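Local atomic coordinates of thiaminase-I (Naegleria gruberi, PDB entry 4HCY), a protein that belongs to the thiaminase I family, has a two-lobed fold like that of periplasmic binding proteins, and is modelled with the ligand 0YN. Residues F14-S19 / E50-S55; V65-S70 / D263-N268; L9-F14 / Y44-T49. All coordinates share one frame; numbering follows the deposited sequence.

Interaction 1. Residues F14-S19 / E50-S55; sequences FPYLPS and EFDCYS. With 0YN (2-{4-[(4-amino-2-methylpyrimidin-5-yl)methyl]-3-methylthiophen-2-yl}ethanol), chain G.
Tyr16 reaches across to Asp52, its OH donating a hydrogen bond to OD1 at 2.7 Å. The hydroxyl arrives from above the carboxylate plane, and the backbone N of Tyr54 meets the same OD1 from the opposite face at 3.1 Å, so one oxygen is gripped from both sides. The second bond closes an Asx turn, set within the type I beta turn Asp52 to Ser55, and it fixes the carboxylate against the loop backbone. OD1 also lies at the edge of the Tyr16 ring, with ring and carboxylate planes 59° apart.

Beside this bond, Tyr54 turns its edge toward the face of Tyr16 in an offset edge-to-face pair, planes 69° apart; Tyr54 CD2 comes to 3.4 Å from Tyr16 CE2. The Tyr54 ring lies between Cys53 SG over one face and C5A of 0YN over the other, while S1 of the thiophene sits over a face of Tyr16, 3.8 Å from CG. Phe14, its CG swung anti to the backbone N (chi1 -174°), extends its ring so that CZ approaches N3' of the pyrimidine at 3.3 Å and CE1 touches Tyr54 CE2 at 3.9 Å. The three rings thus line one side of the ligand pocket. Farther from the ligand, Pro15 rests its CD on the carbonyl O of Phe51 at 3.4 Å and its CB against the side chain of Glu50.

Both segments lie mainly in loops: 14-19 runs from strand 8-13 to strand 19-21, and the segment 50-55 leads from the end of strand 44-50 to helix 56-60. Phe14 packs on Ser67 of strand 65-69 and Tyr117 of strand 114-125, Cys53 touches Thr68 and Asp69, and Leu17 touches Leu29 and Ile33 of helix 29-34.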
loop_
_atom_site.group_PDB
_atom_site.type_symbol
_atom_site.label_atom_id
_atom_site.label_comp_id
_atom_site.label_asym_id
_atom_site.label_seq_id
_atom_site.Cartn_x
_atom_site.Cartn_y
_atom_site.Cartn_z
ATOM N N PHE A 14 0.341 -4.851 -10.558
ATOM C CA PHE A 14 0.249 -5.190 -9.144
ATOM C C PHE A 14 -0.955 -6.105 -8.944
ATOM O O PHE A 14 -2.094 -5.685 -9.135
ATOM C CB PHE A 14 0.101 -3.913 -8.312
ATOM C CG PHE A 14 0.143 -4.141 -6.828
ATOM C CD1 PHE A 14 1.355 -4.255 -6.164
ATOM C CD2 PHE A 14 -1.028 -4.228 -6.093
ATOM C CE1 PHE A 14 1.397 -4.460 -4.799
ATOM C CE2 PHE A 14 -0.993 -4.431 -4.728
ATOM C CZ PHE A 14 0.221 -4.549 -4.079
ATOM N N PRO A 15 -0.701 -7.366 -8.563
ATOM C CA PRO A 15 -1.736 -8.406 -8.536
ATOM C C PRO A 15 -2.524 -8.476 -7.229
ATOM O O PRO A 15 -3.530 -9.184 -7.172
ATOM C CB PRO A 15 -0.923 -9.686 -8.709
ATOM C CG PRO A 15 0.361 -9.384 -8.008
ATOM C CD PRO A 15 0.624 -7.903 -8.203
ATOM N N TYR A 16 -2.078 -7.766 -6.200
ATOM C CA TYR A 16 -2.723 -7.856 -4.893
ATOM C C TYR A 16 -3.868 -6.860 -4.738
ATOM O O TYR A 16 -3.785 -5.904 -3.965
ATOM C CB TYR A 16 -1.697 -7.706 -3.770
ATOM C CG TYR A 16 -0.656 -8.801 -3.775
ATOM C CD1 TYR A 16 -0.884 -10.007 -3.125
ATOM C CD2 TYR A 16 0.549 -8.635 -4.444
ATOM C CE1 TYR A 16 0.062 -11.013 -3.132
ATOM C CE2 TYR A 16 1.500 -9.637 -4.458
ATOM C CZ TYR A 16 1.251 -10.822 -3.800
ATOM O OH TYR A 16 2.196 -11.822 -3.812
ATOM N N LEU A 17 -4.938 -7.106 -5.485
ATOM C CA LEU A 17 -6.139 -6.284 -5.440
ATOM C C LEU A 17 -7.260 -7.078 -4.763
ATOM O O LEU A 17 -7.142 -8.294 -4.610
ATOM C CB LEU A 17 -6.530 -5.861 -6.859
ATOM C CG LEU A 17 -6.105 -4.447 -7.264
ATOM C CD1 LEU A 17 -4.602 -4.255 -7.111
ATOM C CD2 LEU A 17 -6.542 -4.140 -8.688
ATOM N N PRO A 18 -8.337 -6.393 -4.333
ATOM C CA PRO A 18 -9.449 -7.067 -3.647
ATOM C C PRO A 18 -10.051 -8.233 -4.429
ATOM O O PRO A 18 -9.873 -8.337 -5.643
ATOM C CB PRO A 18 -10.494 -5.959 -3.514
ATOM C CG PRO A 18 -9.712 -4.718 -3.465
ATOM C CD PRO A 18 -8.514 -4.929 -4.343
ATOM N N SER A 19 -10.768 -9.098 -3.720
ATOM C CA SER A 19 -11.453 -10.224 -4.337
ATOM C C SER A 19 -12.790 -10.477 -3.651
ATOM O O SER A 19 -12.847 -10.669 -2.436
ATOM C CB SER A 19 -10.588 -11.484 -4.272
ATOM O OG SER A 19 -9.374 -11.311 -4.982
ATOM N N GLU A 50 0.425 -10.502 -14.224
ATOM C CA GLU A 50 0.601 -10.196 -12.811
ATOM C C GLU A 50 2.077 -10.236 -12.425
ATOM O O GLU A 50 2.760 -11.236 -12.644
ATOM C CB GLU A 50 -0.206 -11.168 -11.948
ATOM C CG GLU A 50 -1.705 -11.116 -12.202
ATOM C CD GLU A 50 -2.492 -12.010 -11.263
ATOM O OE1 GLU A 50 -3.731 -12.076 -11.405
ATOM O OE2 GLU A 50 -1.873 -12.645 -10.384
ATOM N N PHE A 51 2.563 -9.136 -11.856
ATOM C CA PHE A 51 3.960 -9.028 -11.452
ATOM C C PHE A 51 4.085 -8.972 -9.934
ATOM O O PHE A 51 3.787 -7.952 -9.312
ATOM C CB PHE A 51 4.603 -7.793 -12.084
ATOM C CG PHE A 51 6.011 -7.538 -11.625
ATOM C CD1 PHE A 51 7.054 -8.334 -12.067
ATOM C CD2 PHE A 51 6.292 -6.490 -10.763
ATOM C CE1 PHE A 51 8.351 -8.097 -11.649
ATOM C CE2 PHE A 51 7.588 -6.247 -10.342
ATOM C CZ PHE A 51 8.619 -7.052 -10.785
ATOM N N ASP A 52 4.530 -10.078 -9.348
ATOM C CA ASP A 52 4.646 -10.184 -7.900
ATOM C C ASP A 52 5.949 -9.569 -7.400
ATOM O O ASP A 52 6.985 -10.232 -7.367
ATOM C CB ASP A 52 4.550 -11.649 -7.468
ATOM C CG ASP A 52 4.543 -11.816 -5.964
ATOM O OD1 ASP A 52 4.259 -10.828 -5.255
ATOM O OD2 ASP A 52 4.815 -12.939 -5.489
ATOM N N CYS A 53 5.886 -8.302 -7.001
ATOM C CA CYS A 53 7.055 -7.598 -6.484
ATOM C C CYS A 53 7.499 -8.185 -5.148
ATOM O O CYS A 53 8.616 -7.941 -4.693
ATOM C CB CYS A 53 6.762 -6.104 -6.327
ATOM S SG CYS A 53 5.627 -5.698 -4.977
ATOM N N TYR A 54 6.617 -8.958 -4.523
ATOM C CA TYR A 54 6.936 -9.611 -3.261
ATOM C C TYR A 54 7.561 -10.985 -3.494
ATOM O O TYR A 54 7.450 -11.889 -2.664
ATOM C CB TYR A 54 5.694 -9.706 -2.372
ATOM C CG TYR A 54 5.082 -8.356 -2.078
ATOM C CD1 TYR A 54 5.746 -7.431 -1.284
ATOM C CD2 TYR A 54 3.846 -8.002 -2.603
ATOM C CE1 TYR A 54 5.195 -6.192 -1.016
ATOM C CE2 TYR A 54 3.286 -6.766 -2.341
ATOM C CZ TYR A 54 3.965 -5.865 -1.548
ATOM O OH TYR A 54 3.412 -4.633 -1.284
ATOM N N SER A 55 8.220 -11.122 -4.639
ATOM C CA SER A 55 8.989 -12.312 -4.969
ATOM C C SER A 55 10.339 -11.880 -5.526
ATOM O O SER A 55 10.399 -11.162 -6.526
ATOM C CB SER A 55 8.248 -13.166 -5.998
ATOM O OG SER A 55 9.049 -14.253 -6.428
HETATM C C2A 0YN G . -2.578 -1.129 -3.254
HETATM C C35 0YN G . 0.580 -3.644 0.816
HETATM C C2 0YN G . -0.185 -5.841 -0.257
HETATM S S1 0YN G . 0.282 -7.511 -0.310
HETATM C C5 0YN G . 1.649 -7.336 0.721
HETATM C C4 0YN G . 1.740 -5.905 1.132
HETATM C C4A 0YN G . 2.807 -5.343 2.035
HETATM C C5A 0YN G . 2.435 -8.594 1.003
HETATM C C5B 0YN G . 2.452 -8.881 2.498
HETATM O O5G 0YN G . 3.013 -10.176 2.725
HETATM N "N1'" 0YN G . -2.357 -2.359 -1.123
HETATM C "C2'" 0YN G . -1.749 -1.789 -2.185
HETATM N "N3'" 0YN G . -0.403 -1.806 -2.297
HETATM C "C4'" 0YN G . 0.354 -2.394 -1.348
HETATM N "N4'" 0YN G . 1.703 -2.410 -1.466
HETATM C "C5'" 0YN G . -0.255 -2.983 -0.258
HETATM C "C6'" 0YN G . -1.640 -2.950 -0.161
HETATM C C3 0YN G . 0.709 -5.128 0.558
#

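Interaction 2. Residues V65-S70 / D263-N268; sequences VFSTDS and DVLALN. With 0YN (2-{4-[(4-amino-2-methylpyrimidin-5-yl)methyl]-3-methylthiophen-2-yl}ethanol), chain G.
The backbone N of Val264 donates to Thr68 O at 2.7 Å (N-H...O 167°), and Thr68 N returns a bond to Val264 O, reaching it from above the carbonyl plane. Phe66 and Ala266 form the second hydrogen-bonded pair, with Ala266 N to Phe66 O at 2.8 Å. Between these pairs, Leu265 CA makes a C-H...O contact of 3.3 Å with Phe66 O. The Phe66 ring folds back over the partner strand, its CG lying between the backbone N and the carbonyl carbon (chi1 49°): one face covers Ala266 O, and CE1 meets Ala266 CB at 3.6 Å.

Strand 261-267 returns from far along the chain to run antiparallel between strands 65-69 and 114-125, an arrangement consistent with a lobe of a class II periplasmic binding protein-like fold. Leu267 CD2 packs on Val65 CB at 3.9 Å and Leu265 CD2 on Ser67 CB; helix 273-288 covers this face.

At the ligand end, Asp69 and Asp263 sit opposite each other, their carboxylate planes 74° apart. N4' of 0YN bonds to Asp263 OD1 at 3.1 Å. It lies 3.0 Å from Asp69 OD2, itself hydrogen-bonded to Tyr54 OH. N3' of 0YN lies 2.9 Å from Asp263 OD2.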
loop_
_atom_site.group_PDB
_atom_site.type_symbol
_atom_site.label_atom_id
_atom_site.label_comp_id
_atom_site.label_asym_id
_atom_site.label_seq_id
_atom_site.Cartn_x
_atom_site.Cartn_y
_atom_site.Cartn_z
ATOM N N VAL A 65 7.473 -2.767 -18.457
ATOM C CA VAL A 65 6.942 -1.887 -17.422
ATOM C C VAL A 65 6.284 -2.723 -16.326
ATOM O O VAL A 65 5.557 -3.676 -16.610
ATOM C CB VAL A 65 5.946 -0.854 -17.999
ATOM C CG1 VAL A 65 4.901 -1.538 -18.860
ATOM C CG2 VAL A 65 5.292 -0.051 -16.883
ATOM N N PHE A 66 6.560 -2.375 -15.073
ATOM C CA PHE A 66 6.075 -3.153 -13.941
ATOM C C PHE A 66 5.575 -2.266 -12.807
ATOM O O PHE A 66 6.027 -1.133 -12.645
ATOM C CB PHE A 66 7.179 -4.084 -13.430
ATOM C CG PHE A 66 8.498 -3.395 -13.215
ATOM C CD1 PHE A 66 8.782 -2.773 -12.010
ATOM C CD2 PHE A 66 9.453 -3.368 -14.219
ATOM C CE1 PHE A 66 9.994 -2.138 -11.812
ATOM C CE2 PHE A 66 10.665 -2.734 -14.026
ATOM C CZ PHE A 66 10.936 -2.119 -12.821
ATOM N N SER A 67 4.637 -2.792 -12.025
ATOM C CA SER A 67 4.118 -2.086 -10.862
ATOM C C SER A 67 4.679 -2.695 -9.584
ATOM O O SER A 67 4.273 -3.784 -9.174
ATOM C CB SER A 67 2.590 -2.136 -10.839
ATOM O OG SER A 67 2.076 -1.466 -9.702
ATOM N N THR A 68 5.615 -1.993 -8.958
ATOM C CA THR A 68 6.253 -2.491 -7.745
ATOM C C THR A 68 5.907 -1.651 -6.523
ATOM O O THR A 68 5.641 -0.454 -6.632
ATOM C CB THR A 68 7.786 -2.530 -7.891
ATOM O OG1 THR A 68 8.377 -2.904 -6.639
ATOM C CG2 THR A 68 8.318 -1.164 -8.302
ATOM N N ASP A 69 5.903 -2.291 -5.359
ATOM C CA ASP A 69 5.798 -1.577 -4.097
ATOM C C ASP A 69 7.070 -0.755 -3.948
ATOM O O ASP A 69 8.169 -1.258 -4.180
ATOM C CB ASP A 69 5.660 -2.564 -2.935
ATOM C CG ASP A 69 5.282 -1.889 -1.625
ATOM O OD1 ASP A 69 5.625 -0.704 -1.426
ATOM O OD2 ASP A 69 4.642 -2.554 -0.783
ATOM N N SER A 70 6.919 0.508 -3.561
ATOM C CA SER A 70 8.062 1.405 -3.424
ATOM C C SER A 70 9.008 0.972 -2.304
ATOM O O SER A 70 10.118 1.488 -2.188
ATOM C CB SER A 70 7.593 2.843 -3.194
ATOM O OG SER A 70 6.762 2.931 -2.050
ATOM N N ASP A 263 2.423 1.916 -4.584
ATOM C CA ASP A 263 2.841 1.108 -5.722
ATOM C C ASP A 263 3.219 2.028 -6.873
ATOM O O ASP A 263 2.524 3.005 -7.151
ATOM C CB ASP A 263 1.730 0.149 -6.145
ATOM C CG ASP A 263 1.368 -0.836 -5.053
ATOM O OD1 ASP A 263 2.233 -1.122 -4.199
ATOM O OD2 ASP A 263 0.220 -1.324 -5.049
ATOM N N VAL A 264 4.327 1.716 -7.535
ATOM C CA VAL A 264 4.873 2.596 -8.558
ATOM C C VAL A 264 5.098 1.883 -9.890
ATOM O O VAL A 264 5.773 0.856 -9.949
ATOM C CB VAL A 264 6.200 3.229 -8.085
ATOM C CG1 VAL A 264 6.907 3.917 -9.236
ATOM C CG2 VAL A 264 5.948 4.206 -6.946
ATOM N N LEU A 265 4.521 2.434 -10.954
ATOM C CA LEU A 265 4.744 1.926 -12.303
ATOM C C LEU A 265 6.082 2.423 -12.837
ATOM O O LEU A 265 6.247 3.612 -13.109
ATOM C CB LEU A 265 3.613 2.364 -13.235
ATOM C CG LEU A 265 2.265 1.660 -13.068
ATOM C CD1 LEU A 265 1.162 2.440 -13.763
ATOM C CD2 LEU A 265 2.341 0.244 -13.613
ATOM N N ALA A 266 7.036 1.509 -12.986
ATOM C CA ALA A 266 8.378 1.874 -13.428
ATOM C C ALA A 266 8.695 1.320 -14.812
ATOM O O ALA A 266 8.129 0.312 -15.235
ATOM C CB ALA A 266 9.413 1.402 -12.417
ATOM N N LEU A 267 9.606 1.988 -15.512
ATOM C CA LEU A 267 10.029 1.549 -16.834
ATOM C C LEU A 267 11.364 0.820 -16.760
ATOM O O LEU A 267 12.244 1.197 -15.986
ATOM C CB LEU A 267 10.140 2.740 -17.788
ATOM C CG LEU A 267 8.850 3.520 -18.036
ATOM C CD1 LEU A 267 9.072 4.607 -19.074
ATOM C CD2 LEU A 267 7.741 2.578 -18.467
ATOM N N ASN A 268 11.508 -0.226 -17.567
ATOM C CA ASN A 268 12.757 -0.971 -17.630
ATOM C C ASN A 268 13.867 -0.103 -18.209
ATOM O O ASN A 268 13.609 0.800 -19.006
ATOM C CB ASN A 268 12.579 -2.241 -18.464
ATOM C CG ASN A 268 13.674 -3.262 -18.217
ATOM O OD1 ASN A 268 14.838 -2.909 -18.018
ATOM N ND2 ASN A 268 13.304 -4.537 -18.228
HETATM C C2A 0YN G . -2.578 -1.129 -3.254
HETATM C C35 0YN G . 0.580 -3.644 0.816
HETATM C C2 0YN G . -0.185 -5.841 -0.257
HETATM S S1 0YN G . 0.282 -7.511 -0.310
HETATM C C5 0YN G . 1.649 -7.336 0.721
HETATM C C4 0YN G . 1.740 -5.905 1.132
HETATM C C4A 0YN G . 2.807 -5.343 2.035
HETATM C C5A 0YN G . 2.435 -8.594 1.003
HETATM C C5B 0YN G . 2.452 -8.881 2.498
HETATM O O5G 0YN G . 3.013 -10.176 2.725
HETATM N "N1'" 0YN G . -2.357 -2.359 -1.123
HETATM C "C2'" 0YN G . -1.749 -1.789 -2.185
HETATM N "N3'" 0YN G . -0.403 -1.806 -2.297
HETATM C "C4'" 0YN G . 0.354 -2.394 -1.348
HETATM N "N4'" 0YN G . 1.703 -2.410 -1.466
HETATM C "C5'" 0YN G . -0.255 -2.983 -0.258
HETATM C "C6'" 0YN G . -1.640 -2.950 -0.161
HETATM C C3 0YN G . 0.709 -5.128 0.558
#

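Interaction 3. Residues L9-F14 / Y44-T49; sequences LTVGLF and YNIEYT. With 0YN (2-{4-[(4-amino-2-methylpyrimidin-5-yl)methyl]-3-methylthiophen-2-yl}ethanol), chain G.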
loop_
_atom_site.group_PDB
_atom_site.type_symbol
_atom_site.label_atom_id
_atom_site.label_comp_id
_atom_site.label_asym_id
_atom_site.label_seq_id
_atom_site.Cartn_x
_atom_site.Cartn_y
_atom_site.Cartn_z
ATOM N N LEU A 9 4.679 -5.149 -25.938
ATOM C CA LEU A 9 5.018 -4.480 -24.686
ATOM C C LEU A 9 4.523 -5.291 -23.493
ATOM O O LEU A 9 3.317 -5.426 -23.283
ATOM C CB LEU A 9 4.408 -3.079 -24.646
ATOM C CG LEU A 9 4.768 -2.211 -23.439
ATOM C CD1 LEU A 9 6.193 -1.688 -23.555
ATOM C CD2 LEU A 9 3.782 -1.066 -23.283
ATOM N N THR A 10 5.458 -5.829 -22.716
ATOM C CA THR A 10 5.110 -6.608 -21.532
ATOM C C THR A 10 4.835 -5.699 -20.339
ATOM O O THR A 10 5.703 -4.937 -19.914
ATOM C CB THR A 10 6.221 -7.609 -21.161
ATOM O OG1 THR A 10 7.423 -6.898 -20.840
ATOM C CG2 THR A 10 6.491 -8.562 -22.316
ATOM N N VAL A 11 3.620 -5.781 -19.805
ATOM C CA VAL A 11 3.227 -4.960 -18.667
ATOM C C VAL A 11 2.969 -5.813 -17.428
ATOM O O VAL A 11 2.114 -6.698 -17.437
ATOM C CB VAL A 11 1.961 -4.138 -18.973
ATOM C CG1 VAL A 11 1.635 -3.213 -17.812
ATOM C CG2 VAL A 11 2.140 -3.347 -20.258
ATOM N N GLY A 12 3.716 -5.540 -16.364
ATOM C CA GLY A 12 3.536 -6.242 -15.106
ATOM C C GLY A 12 2.684 -5.445 -14.137
ATOM O O GLY A 12 3.077 -4.366 -13.696
ATOM N N LEU A 13 1.513 -5.977 -13.802
ATOM C CA LEU A 13 0.580 -5.274 -12.929
ATOM C C LEU A 13 0.672 -5.748 -11.483
ATOM O O LEU A 13 1.034 -6.893 -11.214
ATOM C CB LEU A 13 -0.855 -5.442 -13.435
ATOM C CG LEU A 13 -1.163 -4.918 -14.839
ATOM C CD1 LEU A 13 -2.630 -5.131 -15.178
ATOM C CD2 LEU A 13 -0.785 -3.450 -14.962
ATOM N N PHE A 14 0.341 -4.851 -10.558
ATOM C CA PHE A 14 0.249 -5.190 -9.144
ATOM C C PHE A 14 -0.955 -6.105 -8.944
ATOM O O PHE A 14 -2.094 -5.685 -9.135
ATOM C CB PHE A 14 0.101 -3.913 -8.312
ATOM C CG PHE A 14 0.143 -4.141 -6.828
ATOM C CD1 PHE A 14 1.355 -4.255 -6.164
ATOM C CD2 PHE A 14 -1.028 -4.228 -6.093
ATOM C CE1 PHE A 14 1.397 -4.460 -4.799
ATOM C CE2 PHE A 14 -0.993 -4.431 -4.728
ATOM C CZ PHE A 14 0.221 -4.549 -4.079
ATOM N N TYR A 44 1.735 -1.361 -31.142
ATOM C CA TYR A 44 2.329 -2.354 -30.253
ATOM C C TYR A 44 1.282 -3.265 -29.625
ATOM O O TYR A 44 0.180 -2.827 -29.289
ATOM C CB TYR A 44 3.142 -1.668 -29.153
ATOM C CG TYR A 44 4.552 -1.312 -29.559
ATOM C CD1 TYR A 44 4.807 -0.220 -30.379
ATOM C CD2 TYR A 44 5.632 -2.065 -29.117
ATOM C CE1 TYR A 44 6.097 0.108 -30.750
ATOM C CE2 TYR A 44 6.925 -1.743 -29.482
ATOM C CZ TYR A 44 7.152 -0.656 -30.298
ATOM O OH TYR A 44 8.439 -0.335 -30.663
ATOM N N ASN A 45 1.632 -4.539 -29.474
ATOM C CA ASN A 45 0.785 -5.489 -28.766
ATOM C C ASN A 45 1.084 -5.424 -27.273
ATOM O O ASN A 45 2.243 -5.475 -26.864
ATOM C CB ASN A 45 1.008 -6.907 -29.296
ATOM C CG ASN A 45 0.034 -7.909 -28.710
ATOM O OD1 ASN A 45 0.308 -8.534 -27.685
ATOM N ND2 ASN A 45 -1.113 -8.069 -29.361
ATOM N N ILE A 46 0.041 -5.306 -26.458
ATOM C CA ILE A 46 0.231 -5.099 -25.027
ATOM C C ILE A 46 -0.144 -6.331 -24.206
ATOM O O ILE A 46 -1.296 -6.763 -24.205
ATOM C CB ILE A 46 -0.578 -3.888 -24.525
ATOM C CG1 ILE A 46 -0.476 -2.727 -25.518
ATOM C CG2 ILE A 46 -0.096 -3.465 -23.150
ATOM C CD1 ILE A 46 0.930 -2.197 -25.702
ATOM N N GLU A 47 0.839 -6.888 -23.506
ATOM C CA GLU A 47 0.616 -8.054 -22.658
ATOM C C GLU A 47 0.557 -7.665 -21.185
ATOM O O GLU A 47 1.557 -7.240 -20.605
ATOM C CB GLU A 47 1.717 -9.095 -22.869
ATOM C CG GLU A 47 1.724 -9.733 -24.248
ATOM C CD GLU A 47 2.864 -10.717 -24.423
ATOM O OE1 GLU A 47 3.808 -10.684 -23.606
ATOM O OE2 GLU A 47 2.815 -11.523 -25.375
ATOM N N TYR A 48 -0.618 -7.812 -20.584
ATOM C CA TYR A 48 -0.786 -7.540 -19.162
ATOM C C TYR A 48 -0.693 -8.828 -18.355
ATOM O O TYR A 48 -1.508 -9.737 -18.519
ATOM C CB TYR A 48 -2.127 -6.855 -18.894
ATOM C CG TYR A 48 -2.284 -5.512 -19.571
ATOM C CD1 TYR A 48 -1.731 -4.365 -19.017
ATOM C CD2 TYR A 48 -2.993 -5.390 -20.758
ATOM C CE1 TYR A 48 -1.875 -3.136 -19.631
ATOM C CE2 TYR A 48 -3.143 -4.165 -21.379
ATOM C CZ TYR A 48 -2.583 -3.042 -20.810
ATOM O OH TYR A 48 -2.730 -1.820 -21.426
ATOM N N THR A 49 0.310 -8.904 -17.486
ATOM C CA THR A 49 0.478 -10.054 -16.605
ATOM C C THR A 49 0.680 -9.601 -15.166
ATOM O O THR A 49 1.056 -8.457 -14.913
ATOM C CB THR A 49 1.673 -10.931 -17.032
ATOM O OG1 THR A 49 2.836 -10.110 -17.194
ATOM C CG2 THR A 49 1.373 -11.644 -18.341
HETATM C C2A 0YN G . -2.578 -1.129 -3.254
HETATM C C35 0YN G . 0.580 -3.644 0.816
HETATM C C2 0YN G . -0.185 -5.841 -0.257
HETATM S S1 0YN G . 0.282 -7.511 -0.310
HETATM C C5 0YN G . 1.649 -7.336 0.721
HETATM C C4 0YN G . 1.740 -5.905 1.132
HETATM C C4A 0YN G . 2.807 -5.343 2.035
HETATM C C5A 0YN G . 2.435 -8.594 1.003
HETATM C C5B 0YN G . 2.452 -8.881 2.498
HETATM O O5G 0YN G . 3.013 -10.176 2.725
HETATM N "N1'" 0YN G . -2.357 -2.359 -1.123
HETATM C "C2'" 0YN G . -1.749 -1.789 -2.185
HETATM N "N3'" 0YN G . -0.403 -1.806 -2.297
HETATM C "C4'" 0YN G . 0.354 -2.394 -1.348
HETATM N "N4'" 0YN G . 1.703 -2.410 -1.466
HETATM C "C5'" 0YN G . -0.255 -2.983 -0.258
HETATM C "C6'" 0YN G . -1.640 -2.950 -0.161
HETATM C C3 0YN G . 0.709 -5.128 0.558
#
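Leu9 begins the pairing: its N donates to Asn45 O at 2.6 Å, and its carbonyl O accepts from Glu47 N at 2.9 Å. Its side chain runs alongside that of Ile46, pointing the same way, with CB 3.7 Å from Ile46 CD1. On the other face of the sheet, Thr10 CG2 touches Glu47 OE1, and Thr10 OG1 is bound by Asp64 N. Val11 N then bonds to Glu47 O at 2.7 Å, and Val11 O accepts from Thr49 N at 2.9 Å in a nearly straight bond, to which Thr49 OG1 adds a weak one. A chi1 of -176° sets Val11 CG1 alongside Tyr48 CD1 and leaves CG2 trans to the carbonyl carbon, where it meets Ile46 CG2 at 3.7 Å. Gly12, opposite Thr49, places its CA 3.3 Å from Thr49 O. Leu13 N takes up that same carbonyl at 2.8 Å, and its CD1 meets Tyr48 CD1 obliquely. Tyr48 OH is held by Pro38 O.

The strands run parallel, 24° apart, and helix 29-34 lies in the connection between them: a beta-alpha-beta crossover, as in the open alpha/beta lobes of periplasmic binding protein-like folds.

Interactions 2 and 3 belong to one mixed sheet, and interaction 1 joins the loops that leave its strands. Strand 8-13 is paired on one side with 44-50 in interaction 3 and on the other with 65-69, whose far edge carries 261-267 in interaction 2. Interaction 2 is wholly buried, whereas interaction 3, farther from the chain centre, has an exposed polar fringe at Glu47 and Thr49; both rest on backbone bonds, antiparallel in one and parallel in the other. Interaction 1 begins where the strands of interaction 3 end, sharing Phe14, and substitutes aromatic rings and a carboxylate for sheet bonding. It meets interaction 2 through the probable hydrogen bond between Tyr54 OH and Asp69 OD2, beside the 0YN pyrimidine.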